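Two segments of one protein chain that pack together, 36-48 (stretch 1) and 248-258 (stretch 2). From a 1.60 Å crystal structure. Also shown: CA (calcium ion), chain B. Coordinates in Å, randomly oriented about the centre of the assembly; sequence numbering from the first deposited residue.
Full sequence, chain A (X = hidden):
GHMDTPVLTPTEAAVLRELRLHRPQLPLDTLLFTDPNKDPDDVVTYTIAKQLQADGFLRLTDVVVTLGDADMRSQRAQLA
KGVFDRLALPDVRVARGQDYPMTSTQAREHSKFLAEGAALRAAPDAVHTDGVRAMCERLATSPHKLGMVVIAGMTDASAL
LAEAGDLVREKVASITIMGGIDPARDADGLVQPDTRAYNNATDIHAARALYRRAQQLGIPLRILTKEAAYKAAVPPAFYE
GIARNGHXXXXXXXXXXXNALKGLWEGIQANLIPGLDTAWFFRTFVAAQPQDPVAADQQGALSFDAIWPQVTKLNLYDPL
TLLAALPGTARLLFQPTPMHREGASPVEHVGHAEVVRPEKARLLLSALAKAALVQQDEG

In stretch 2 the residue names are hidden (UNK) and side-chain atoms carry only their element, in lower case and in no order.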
# COMPACT_ATOMS: atom_id res chain seq x y z
N PRO A 36 4.96 2.73 -6.39
CA PRO A 36 3.90 2.34 -7.36
C PRO A 36 4.44 1.89 -8.74
O PRO A 36 5.60 2.16 -9.15
CB PRO A 36 3.11 3.65 -7.54
CG PRO A 36 4.16 4.76 -7.31
CD PRO A 36 4.97 4.18 -6.12
N ASN A 37 3.53 1.22 -9.44
CA ASN A 37 3.74 0.79 -10.84
C ASN A 37 4.72 -0.36 -11.04
O ASN A 37 5.28 -0.52 -12.12
CB ASN A 37 4.05 1.96 -11.75
CG ASN A 37 3.64 1.68 -13.18
OD1 ASN A 37 2.55 1.12 -13.41
ND2 ASN A 37 4.50 2.04 -14.17
N LYS A 38 4.94 -1.17 -10.01
CA LYS A 38 5.50 -2.51 -10.29
C LYS A 38 4.43 -3.58 -10.09
O LYS A 38 4.60 -4.75 -10.47
CB LYS A 38 6.79 -2.81 -9.50
CG LYS A 38 6.82 -2.54 -8.00
CD LYS A 38 6.18 -3.67 -7.17
CE LYS A 38 6.38 -3.42 -5.63
NZ LYS A 38 5.69 -4.52 -4.87
N ASP A 39 3.29 -3.16 -9.56
CA ASP A 39 2.10 -4.03 -9.42
C ASP A 39 0.90 -3.09 -9.21
O ASP A 39 1.09 -1.88 -9.18
CB ASP A 39 2.29 -5.04 -8.29
CG ASP A 39 2.52 -4.42 -6.90
OD1 ASP A 39 2.05 -3.30 -6.61
OD2 ASP A 39 3.21 -5.12 -6.09
N PRO A 40 -0.34 -3.59 -9.07
CA PRO A 40 -1.45 -2.65 -8.89
C PRO A 40 -1.62 -2.05 -7.52
O PRO A 40 -2.33 -1.05 -7.39
CB PRO A 40 -2.71 -3.52 -9.15
CG PRO A 40 -2.19 -4.87 -9.68
CD PRO A 40 -0.78 -5.00 -9.19
N ASP A 41 -0.99 -2.64 -6.51
CA ASP A 41 -1.37 -2.41 -5.10
C ASP A 41 -1.32 -0.97 -4.65
O ASP A 41 -2.24 -0.49 -3.98
CB ASP A 41 -0.38 -3.13 -4.24
CG ASP A 41 -0.72 -4.52 -4.05
OD1 ASP A 41 -0.51 -5.33 -5.01
OD2 ASP A 41 -1.16 -4.81 -2.91
N ASP A 42 -0.20 -0.28 -4.93
CA ASP A 42 -0.08 1.07 -4.42
C ASP A 42 -1.14 1.97 -5.01
O ASP A 42 -1.69 2.84 -4.31
CB ASP A 42 1.35 1.62 -4.65
CG ASP A 42 2.41 0.75 -3.99
OD1 ASP A 42 2.97 1.22 -3.00
OD2 ASP A 42 2.68 -0.42 -4.47
N VAL A 43 -1.40 1.80 -6.32
CA VAL A 43 -2.39 2.68 -6.95
C VAL A 43 -3.81 2.38 -6.51
O VAL A 43 -4.60 3.32 -6.38
CB VAL A 43 -2.21 2.68 -8.46
CG1 VAL A 43 -3.39 3.42 -9.16
CG2 VAL A 43 -0.85 3.39 -8.76
N VAL A 44 -4.13 1.11 -6.21
CA VAL A 44 -5.42 0.83 -5.57
C VAL A 44 -5.49 1.56 -4.22
O VAL A 44 -6.55 2.13 -3.87
CB VAL A 44 -5.64 -0.70 -5.35
CG1 VAL A 44 -7.06 -0.89 -4.72
CG2 VAL A 44 -5.55 -1.42 -6.73
N THR A 45 -4.35 1.61 -3.51
CA THR A 45 -4.35 2.30 -2.21
C THR A 45 -4.61 3.80 -2.40
O THR A 45 -5.35 4.41 -1.61
CB THR A 45 -2.99 2.10 -1.51
OG1 THR A 45 -2.69 0.72 -1.48
CG2 THR A 45 -3.03 2.66 -0.08
N TYR A 46 -4.01 4.43 -3.43
CA TYR A 46 -4.23 5.85 -3.65
C TYR A 46 -5.72 6.07 -3.95
O TYR A 46 -6.34 7.07 -3.51
CB TYR A 46 -3.44 6.37 -4.87
CG TYR A 46 -1.95 6.15 -4.85
CD1 TYR A 46 -1.27 5.85 -3.67
CD2 TYR A 46 -1.22 6.22 -6.00
CE1 TYR A 46 0.11 5.59 -3.67
CE2 TYR A 46 0.14 6.00 -6.02
CZ TYR A 46 0.81 5.69 -4.86
OH TYR A 46 2.15 5.42 -4.94
N THR A 47 -6.30 5.12 -4.72
CA THR A 47 -7.72 5.22 -5.12
C THR A 47 -8.67 5.12 -3.91
O THR A 47 -9.52 5.99 -3.72
CB THR A 47 -8.07 4.16 -6.15
OG1 THR A 47 -7.21 4.35 -7.28
CG2 THR A 47 -9.51 4.30 -6.65
N ILE A 48 -8.50 4.09 -3.07
CA ILE A 48 -9.31 4.11 -1.86
C ILE A 48 -9.01 5.26 -0.91
O ILE A 48 -9.93 5.70 -0.23
CB ILE A 48 -9.33 2.82 -1.09
CG1 ILE A 48 -7.99 2.50 -0.45
CG2 ILE A 48 -9.77 1.63 -2.02
CD1 ILE A 48 -8.09 1.42 0.63
N UNK A 248 -9.60 6.90 -16.15
CA UNK A 248 -8.25 6.44 -16.55
C UNK A 248 -7.53 5.66 -15.43
O UNK A 248 -6.71 4.81 -15.75
c UNK A 248 -9.74 8.37 -16.30
c UNK A 248 -8.30 8.84 -16.15
c UNK A 248 -7.47 7.75 -16.82
N UNK A 249 -7.83 5.96 -14.17
CA UNK A 249 -7.11 5.26 -13.12
C UNK A 249 -7.69 3.88 -12.96
O UNK A 249 -6.99 2.90 -12.75
c UNK A 249 -6.37 7.38 -11.98
c UNK A 249 -7.15 6.05 -11.80
c UNK A 249 -6.57 5.21 -10.66
N UNK A 250 -9.02 3.78 -13.13
CA UNK A 250 -9.64 2.46 -13.16
C UNK A 250 -9.18 1.55 -14.31
O UNK A 250 -8.94 0.37 -14.10
N UNK A 251 -9.07 2.11 -15.53
CA UNK A 251 -8.60 1.34 -16.67
C UNK A 251 -7.12 0.97 -16.46
O UNK A 251 -6.71 -0.14 -16.77
o UNK A 251 -11.39 3.19 -20.31
c UNK A 251 -10.33 3.28 -19.61
c UNK A 251 -10.21 2.43 -18.36
o UNK A 251 -9.35 4.02 -19.91
c UNK A 251 -8.73 2.14 -17.98
N UNK A 252 -6.32 1.91 -15.98
CA UNK A 252 -4.93 1.54 -15.62
C UNK A 252 -4.89 0.33 -14.68
O UNK A 252 -4.11 -0.63 -14.92
c UNK A 252 -4.17 2.73 -15.01
c UNK A 252 -1.90 1.90 -12.06
c UNK A 252 -0.70 1.65 -12.70
o UNK A 252 0.41 1.30 -11.96
c UNK A 252 -0.60 1.78 -14.08
c UNK A 252 -2.93 2.38 -14.20
c UNK A 252 -1.72 2.10 -14.82
c UNK A 252 -3.01 2.24 -12.81
N UNK A 253 -5.69 0.35 -13.61
CA UNK A 253 -5.59 -0.73 -12.62
C UNK A 253 -6.02 -2.05 -13.25
O UNK A 253 -5.37 -3.07 -13.07
c UNK A 253 -4.55 0.09 -9.85
c UNK A 253 -6.47 -0.48 -11.40
c UNK A 253 -5.87 0.62 -10.51
c UNK A 253 -6.91 1.05 -9.46
N UNK A 254 -7.15 -2.05 -13.98
CA UNK A 254 -7.55 -3.30 -14.58
C UNK A 254 -6.50 -3.80 -15.58
O UNK A 254 -6.17 -4.97 -15.58
c UNK A 254 -8.94 -3.10 -15.23
c UNK A 254 -10.06 -2.80 -18.72
c UNK A 254 -9.49 -4.41 -15.90
n UNK A 254 -9.00 -3.37 -18.16
n UNK A 254 -11.24 -3.34 -18.55
n UNK A 254 -9.93 -1.66 -19.40
c UNK A 254 -9.05 -4.61 -17.37
N UNK A 255 -5.97 -2.89 -16.40
CA UNK A 255 -5.00 -3.29 -17.42
C UNK A 255 -3.70 -3.80 -16.77
O UNK A 255 -3.16 -4.84 -17.19
c UNK A 255 -5.87 -1.83 -19.31
o UNK A 255 -6.87 -2.60 -19.31
c UNK A 255 -4.68 -2.17 -18.40
o UNK A 255 -5.76 -0.79 -19.99
N UNK A 256 -3.22 -3.13 -15.73
CA UNK A 256 -1.99 -3.65 -15.10
C UNK A 256 -2.20 -5.02 -14.44
O UNK A 256 -1.34 -5.93 -14.52
c UNK A 256 -2.25 -2.34 -13.00
c UNK A 256 -1.35 -2.63 -14.10
c UNK A 256 -0.97 -1.44 -14.81
N UNK A 257 -3.33 -5.20 -13.77
CA UNK A 257 -3.55 -6.49 -13.13
C UNK A 257 -3.73 -7.57 -14.19
O UNK A 257 -3.17 -8.67 -14.12
n UNK A 257 -3.04 -9.11 -11.24
o UNK A 257 -4.03 -8.11 -9.47
c UNK A 257 -5.03 -7.83 -11.62
c UNK A 257 -4.71 -6.45 -12.16
c UNK A 257 -3.99 -8.38 -10.69
N UNK A 258 -4.53 -7.26 -15.21
CA UNK A 258 -4.79 -8.31 -16.19
C UNK A 258 -3.49 -8.64 -16.95
O UNK A 258 -3.21 -9.82 -17.13
c UNK A 258 -5.97 -7.89 -17.09
c UNK A 258 -7.86 -9.26 -20.03
c UNK A 258 -7.57 -8.35 -18.87
n UNK A 258 -8.82 -8.57 -20.95
c UNK A 258 -6.39 -8.91 -18.11
CA CA B . 3.74 -1.43 -2.46
O HOH W 1 0.70 0.68 -8.93
O HOH W 2 5.90 -2.86 -2.41
O HOH W 3 3.15 -3.46 -3.77
O HOH W 4 3.57 -3.50 -0.73

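Stretch 2 is a single helix, and its side chains can be identified from their atoms in turn. Position 248 carries three carbons that close a ring onto its own backbone N, and it lies beyond reach of stretch 1; it is Pro 248. At position 249 one carbon carries two more. One tip lies 3.5 Å from Thr 47 OG1 and 3.9 Å from Val 43 CG1, and this short beta-branched fork is Val 249, the tip being CG1. Position 250 has no side-chain atoms and is Gly 250. Position 251 has three carbons, the third bearing two oxygens, and touches nothing on stretch 1: Glu 251.

Position 252 shows one carbon, then a ring of six carbons bearing one oxygen. That oxygen lies 2.6 Å from Asn 37 OD1, and a ring carbon lies 3.6 Å from Val 43 CG1, both partners sitting at the ring edge. A phenol ring means Tyr 252. Position 253 has four carbons forked at the second; one tip comes within 3.6 Å of both Val 43 CG1 and Val 44 CG2, and within 3.5 Å of Pro 40 O. This is Leu 253, with CD2 as that tip.

At position 254 the CA-to-CB bond points away from stretch 1, and three carbons lead to a nitrogen and then a carbon with two more nitrogens, a guanidinium that makes no contact there: Arg 254. Position 255 has two carbons, the second with two oxygens, and is Asp 255; its OD1 forms a salt bridge with Arg 254 NE at 2.5 Å. Position 256 is again one carbon carrying two, with a tip 4.1 Å from Pro 40 CB: Val 256. Position 257 has three carbons, the third carrying one oxygen and one nitrogen; the oxygen lies 3.7 Å from Pro 40 CG, and the amide identifies Gln 257. Position 258, four carbons in a row ending in nitrogen, is Lys 258, out of reach.

The two helices run nearly antiparallel, at 154°, with axes 10.2 Å apart at closest approach. Leu 253 fills the space between Pro 40, Val 43 and Val 44, while Val 249 meets Val 43 and Thr 47 further along. Thr 47 OG1 donates to Val 43 O (2.9 Å), which satisfies the hydroxyl beside these apolar neighbors. A polar anchor accompanies this packing: Tyr 252 OH donates to Asn 37 OD1 and accepts from water 1 (O to OH, 3.1 Å). The same water donates to Asp 39 O, tying the tyrosine to the loop before the first helix.

Stretch 2 (248-258) PVGEYLRDVQK
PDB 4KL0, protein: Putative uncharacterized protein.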